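Local coordinates for putative dihydrodipicolinate synthase family protein (Coccidioides immitis, PDB 3QFE) that is of unsettled function but belongs to the dihydrodipicolinate synthase family and folds as a TIM barrel of eight parallel strands wrapped by helices, at residues A[9-21]-A[215-229]. Numbering follows the deposited sequence.
Sequences VPQPGIWCPAVTF and AGCIAAFANVFPKTV
Asn223 reaches with its side-chain amide to the backbone of Pro17 and Val19. Asn223 ND2 donates to Pro17 O at 2.7 Å, from above the carbonyl plane, and also to Ala220 O in its own turn. Asn223 OD1 accepts from Val19 N at 3.1 Å. Three bonds therefore fix the rotation of the amide, and OD1 takes a fourth from Tyr37 OH. Cys16 SG lies 3.5 Å from Asn223 CG. The Cys16 torsion, with SG anti to the backbone N (chi1 175°), puts the sulfur beside the amide.

Ile14 uses two branches. Ile14 CG2 meets Val229 CG1 at 3.5 Å, on the first turn of helix 226-237, while Ile14 CD1 rests on Cys217 CB at 3.9 Å. The first torsion (chi1 -63°) sets CG2 anti to the backbone N, where it meets Val229; CD1, on the other branch, also comes near Val229. On the other face of the sheet, Trp15 CB packs against Ile218 CG1, and Pro17 CD touches Ile218 CG2.

Strands 13-17 and 216-218 run parallel, 7° apart. Trp15 N donates a hydrogen bond to Cys217 O at 2.9 Å, and Trp15 O accepts from Ala219 N. Cys217 N donates one to Gly13 O at 3.2 Å.

This pairing joins the first and last strands and so closes the TIM barrel. Strand 48-51 pairs with the other edge of strand 13-17. Helix 31-42 covers Cys16 and Val19, and Phe199 of strand 197-200 packs on Ile218.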
loop_
_atom_site.group_PDB
_atom_site.type_symbol
_atom_site.label_atom_id
_atom_site.label_comp_id
_atom_site.label_asym_id
_atom_site.label_seq_id
_atom_site.Cartn_x
_atom_site.Cartn_y
_atom_site.Cartn_z
ATOM N N VAL A 9 0.834 5.973 -15.831
ATOM C CA VAL A 9 -0.306 5.361 -15.164
ATOM C C VAL A 9 0.137 4.050 -14.499
ATOM O O VAL A 9 0.684 3.172 -15.165
ATOM C CB VAL A 9 -1.471 5.100 -16.165
ATOM C CG1 VAL A 9 -2.574 4.256 -15.506
ATOM C CG2 VAL A 9 -2.033 6.417 -16.715
ATOM N N PRO A 10 -0.106 3.918 -13.184
ATOM C CA PRO A 10 0.386 2.817 -12.350
ATOM C C PRO A 10 -0.072 1.463 -12.859
ATOM O O PRO A 10 -1.249 1.312 -13.197
ATOM C CB PRO A 10 -0.263 3.093 -10.992
ATOM C CG PRO A 10 -0.577 4.510 -11.006
ATOM C CD PRO A 10 -0.906 4.868 -12.398
ATOM N N GLN A 11 0.848 0.495 -12.914
ATOM C CA GLN A 11 0.535 -0.803 -13.506
ATOM C C GLN A 11 -0.361 -1.630 -12.596
ATOM O O GLN A 11 -0.140 -1.727 -11.391
ATOM C CB GLN A 11 1.790 -1.589 -13.909
ATOM N N PRO A 12 -1.430 -2.181 -13.181
ATOM C CA PRO A 12 -2.187 -3.240 -12.563
ATOM C C PRO A 12 -1.266 -4.307 -12.003
ATOM O O PRO A 12 -0.233 -4.600 -12.592
ATOM C CB PRO A 12 -2.986 -3.791 -13.745
ATOM C CG PRO A 12 -3.340 -2.528 -14.517
ATOM C CD PRO A 12 -2.155 -1.594 -14.328
ATOM N N GLY A 13 -1.634 -4.872 -10.865
ATOM C CA GLY A 13 -0.820 -5.895 -10.233
ATOM C C GLY A 13 -0.991 -5.836 -8.738
ATOM O O GLY A 13 -1.972 -5.262 -8.260
ATOM N N ILE A 14 -0.035 -6.416 -8.013
ATOM C CA ILE A 14 -0.064 -6.501 -6.567
ATOM C C ILE A 14 0.978 -5.574 -5.987
ATOM O O ILE A 14 2.179 -5.708 -6.281
ATOM C CB ILE A 14 0.242 -7.925 -6.071
ATOM C CG1 ILE A 14 -0.814 -8.899 -6.554
ATOM C CG2 ILE A 14 0.228 -7.980 -4.548
ATOM C CD1 ILE A 14 -2.224 -8.618 -5.969
ATOM N N TRP A 15 0.515 -4.652 -5.148
ATOM C CA TRP A 15 1.359 -3.660 -4.517
ATOM C C TRP A 15 1.371 -3.884 -3.016
ATOM O O TRP A 15 0.356 -4.275 -2.446
ATOM C CB TRP A 15 0.818 -2.259 -4.797
ATOM C CG TRP A 15 0.897 -1.876 -6.241
ATOM C CD1 TRP A 15 0.213 -2.442 -7.292
ATOM C CD2 TRP A 15 1.701 -0.829 -6.802
ATOM N NE1 TRP A 15 0.559 -1.818 -8.464
ATOM C CE2 TRP A 15 1.458 -0.819 -8.194
ATOM C CE3 TRP A 15 2.579 0.118 -6.258
ATOM C CZ2 TRP A 15 2.084 0.078 -9.050
ATOM C CZ3 TRP A 15 3.200 1.008 -7.107
ATOM C CH2 TRP A 15 2.946 0.981 -8.493
ATOM N N CYS A 16 2.515 -3.636 -2.379
ATOM C CA CYS A 16 2.613 -3.753 -0.926
ATOM C C CYS A 16 2.846 -2.401 -0.232
ATOM O O CYS A 16 3.800 -1.692 -0.578
ATOM C CB CYS A 16 3.712 -4.728 -0.500
ATOM S SG CYS A 16 3.927 -4.743 1.316
ATOM N N PRO A 17 1.990 -2.062 0.759
ATOM C CA PRO A 17 2.221 -0.885 1.589
ATOM C C PRO A 17 3.128 -1.271 2.776
ATOM O O PRO A 17 2.649 -1.815 3.798
ATOM C CB PRO A 17 0.810 -0.493 2.038
ATOM C CG PRO A 17 0.076 -1.819 2.121
ATOM C CD PRO A 17 0.734 -2.749 1.116
ATOM N N ALA A 18 4.423 -0.984 2.615
ATOM C CA ALA A 18 5.471 -1.502 3.490
ATOM C C ALA A 18 5.389 -0.949 4.914
ATOM O O ALA A 18 5.081 0.225 5.116
ATOM C CB ALA A 18 6.835 -1.211 2.892
ATOM N N VAL A 19 5.657 -1.803 5.897
ATOM C CA VAL A 19 5.731 -1.363 7.292
ATOM C C VAL A 19 7.040 -0.595 7.533
ATOM O O VAL A 19 7.932 -0.623 6.683
ATOM C CB VAL A 19 5.583 -2.546 8.287
ATOM C CG1 VAL A 19 4.157 -3.093 8.237
ATOM C CG2 VAL A 19 6.590 -3.647 8.012
ATOM N N THR A 20 7.157 0.059 8.697
ATOM C CA THR A 20 8.333 0.855 9.047
ATOM C C THR A 20 9.078 0.331 10.271
ATOM O O THR A 20 8.469 0.035 11.307
ATOM C CB THR A 20 7.916 2.313 9.284
ATOM O OG1 THR A 20 7.335 2.816 8.086
ATOM C CG2 THR A 20 9.122 3.208 9.689
ATOM N N PHE A 21 10.402 0.262 10.149
ATOM C CA PHE A 21 11.307 -0.195 11.196
ATOM C C PHE A 21 11.780 0.980 12.064
ATOM O O PHE A 21 12.182 2.010 11.530
ATOM C CB PHE A 21 12.544 -0.860 10.545
ATOM C CG PHE A 21 12.278 -2.240 9.979
ATOM C CD1 PHE A 21 12.574 -3.384 10.722
ATOM C CD2 PHE A 21 11.713 -2.401 8.728
ATOM C CE1 PHE A 21 12.328 -4.682 10.199
ATOM C CE2 PHE A 21 11.447 -3.682 8.221
ATOM C CZ PHE A 21 11.771 -4.827 8.962
ATOM N N ALA A 215 -7.381 -2.714 -11.397
ATOM C CA ALA A 215 -5.974 -2.785 -11.750
ATOM C C ALA A 215 -5.297 -3.666 -10.710
ATOM O O ALA A 215 -4.067 -3.856 -10.721
ATOM C CB ALA A 215 -5.358 -1.402 -11.773
ATOM N N GLY A 216 -6.112 -4.202 -9.803
ATOM C CA GLY A 216 -5.594 -5.043 -8.749
ATOM C C GLY A 216 -5.675 -4.386 -7.397
ATOM O O GLY A 216 -6.649 -3.717 -7.075
ATOM N N CYS A 217 -4.613 -4.556 -6.627
ATOM C CA CYS A 217 -4.739 -4.593 -5.194
ATOM C C CYS A 217 -3.523 -4.023 -4.483
ATOM O O CYS A 217 -2.392 -4.275 -4.895
ATOM C CB CYS A 217 -4.921 -6.060 -4.800
ATOM S SG CYS A 217 -5.188 -6.319 -3.076
ATOM N N ILE A 218 -3.761 -3.253 -3.421
ATOM C CA ILE A 218 -2.688 -2.782 -2.526
ATOM C C ILE A 218 -2.922 -3.471 -1.194
ATOM O O ILE A 218 -3.773 -3.045 -0.421
ATOM C CB ILE A 218 -2.658 -1.213 -2.389
ATOM C CG1 ILE A 218 -2.379 -0.568 -3.748
ATOM C CG2 ILE A 218 -1.576 -0.740 -1.365
ATOM C CD1 ILE A 218 -2.715 0.919 -3.843
ATOM N N ALA A 219 -2.186 -4.551 -0.940
ATOM C CA ALA A 219 -2.520 -5.491 0.149
ATOM C C ALA A 219 -1.542 -5.480 1.333
ATOM O O ALA A 219 -0.403 -5.942 1.206
ATOM C CB ALA A 219 -2.614 -6.903 -0.418
ATOM N N ALA A 220 -2.004 -4.974 2.476
ATOM C CA ALA A 220 -1.258 -5.037 3.741
ATOM C C ALA A 220 -0.580 -6.383 3.975
ATOM O O ALA A 220 0.542 -6.437 4.464
ATOM C CB ALA A 220 -2.179 -4.722 4.913
ATOM N N PHE A 221 -1.266 -7.461 3.611
ATOM C CA PHE A 221 -0.835 -8.820 3.913
ATOM C C PHE A 221 0.326 -9.279 3.026
ATOM O O PHE A 221 0.959 -10.306 3.297
ATOM C CB PHE A 221 -2.021 -9.768 3.747
ATOM C CG PHE A 221 -1.839 -11.103 4.415
ATOM C CD1 PHE A 221 -1.457 -11.181 5.753
ATOM C CD2 PHE A 221 -2.059 -12.274 3.710
ATOM C CE1 PHE A 221 -1.303 -12.393 6.375
ATOM C CE2 PHE A 221 -1.912 -13.501 4.325
ATOM C CZ PHE A 221 -1.536 -13.566 5.660
ATOM N N ALA A 222 0.594 -8.527 1.961
ATOM C CA ALA A 222 1.747 -8.788 1.107
ATOM C C ALA A 222 3.022 -8.406 1.845
ATOM O O ALA A 222 4.093 -8.790 1.426
ATOM C CB ALA A 222 1.637 -8.012 -0.200
ATOM N N ASN A 223 2.901 -7.648 2.937
ATOM C CA ASN A 223 4.023 -7.441 3.871
ATOM C C ASN A 223 4.478 -8.761 4.464
ATOM O O ASN A 223 5.671 -8.961 4.714
ATOM C CB ASN A 223 3.627 -6.556 5.054
ATOM C CG ASN A 223 3.791 -5.080 4.769
ATOM O OD1 ASN A 223 4.911 -4.574 4.672
ATOM N ND2 ASN A 223 2.670 -4.364 4.691
ATOM N N VAL A 224 3.519 -9.645 4.714
ATOM C CA VAL A 224 3.788 -10.855 5.471
ATOM C C VAL A 224 4.221 -12.018 4.581
ATOM O O VAL A 224 5.249 -12.645 4.830
ATOM C CB VAL A 224 2.576 -11.247 6.311
ATOM C CG1 VAL A 224 2.967 -12.346 7.294
ATOM C CG2 VAL A 224 2.060 -10.020 7.053
ATOM N N PHE A 225 3.440 -12.278 3.530
ATOM C CA PHE A 225 3.711 -13.359 2.587
ATOM C C PHE A 225 3.653 -12.852 1.148
ATOM O O PHE A 225 2.717 -13.137 0.417
ATOM C CB PHE A 225 2.727 -14.499 2.839
ATOM C CG PHE A 225 2.781 -15.041 4.247
ATOM C CD1 PHE A 225 3.927 -15.618 4.735
ATOM C CD2 PHE A 225 1.682 -14.963 5.075
ATOM C CE1 PHE A 225 3.976 -16.101 6.039
ATOM C CE2 PHE A 225 1.714 -15.468 6.361
ATOM C CZ PHE A 225 2.859 -16.027 6.849
ATOM N N PRO A 226 4.662 -12.086 0.724
ATOM C CA PRO A 226 4.532 -11.452 -0.576
ATOM C C PRO A 226 4.500 -12.419 -1.763
ATOM O O PRO A 226 3.791 -12.152 -2.744
ATOM C CB PRO A 226 5.755 -10.519 -0.636
ATOM C CG PRO A 226 6.740 -11.091 0.342
ATOM C CD PRO A 226 5.883 -11.652 1.443
ATOM N N LYS A 227 5.247 -13.522 -1.689
ATOM C CA LYS A 227 5.293 -14.490 -2.796
ATOM C C LYS A 227 3.924 -15.132 -2.979
ATOM O O LYS A 227 3.425 -15.270 -4.109
ATOM C CB LYS A 227 6.338 -15.588 -2.554
ATOM C CG LYS A 227 7.582 -15.499 -3.407
ATOM C CD LYS A 227 7.262 -15.278 -4.897
ATOM C CE LYS A 227 8.127 -16.131 -5.787
ATOM N NZ LYS A 227 7.920 -15.791 -7.203
ATOM N N THR A 228 3.314 -15.520 -1.859
ATOM C CA THR A 228 1.966 -16.099 -1.883
ATOM C C THR A 228 0.960 -15.130 -2.504
ATOM O O THR A 228 0.240 -15.498 -3.425
ATOM C CB THR A 228 1.515 -16.579 -0.495
ATOM O OG1 THR A 228 2.504 -17.466 0.031
ATOM C CG2 THR A 228 0.198 -17.334 -0.580
ATOM N N VAL A 229 0.939 -13.888 -2.044
ATOM C CA VAL A 229 -0.024 -12.944 -2.580
ATOM C C VAL A 229 0.228 -12.720 -4.075
ATOM O O VAL A 229 -0.721 -12.618 -4.841
ATOM C CB VAL A 229 -0.060 -11.592 -1.792
ATOM C CG1 VAL A 229 -0.913 -10.580 -2.515
ATOM C CG2 VAL A 229 -0.632 -11.796 -0.429
#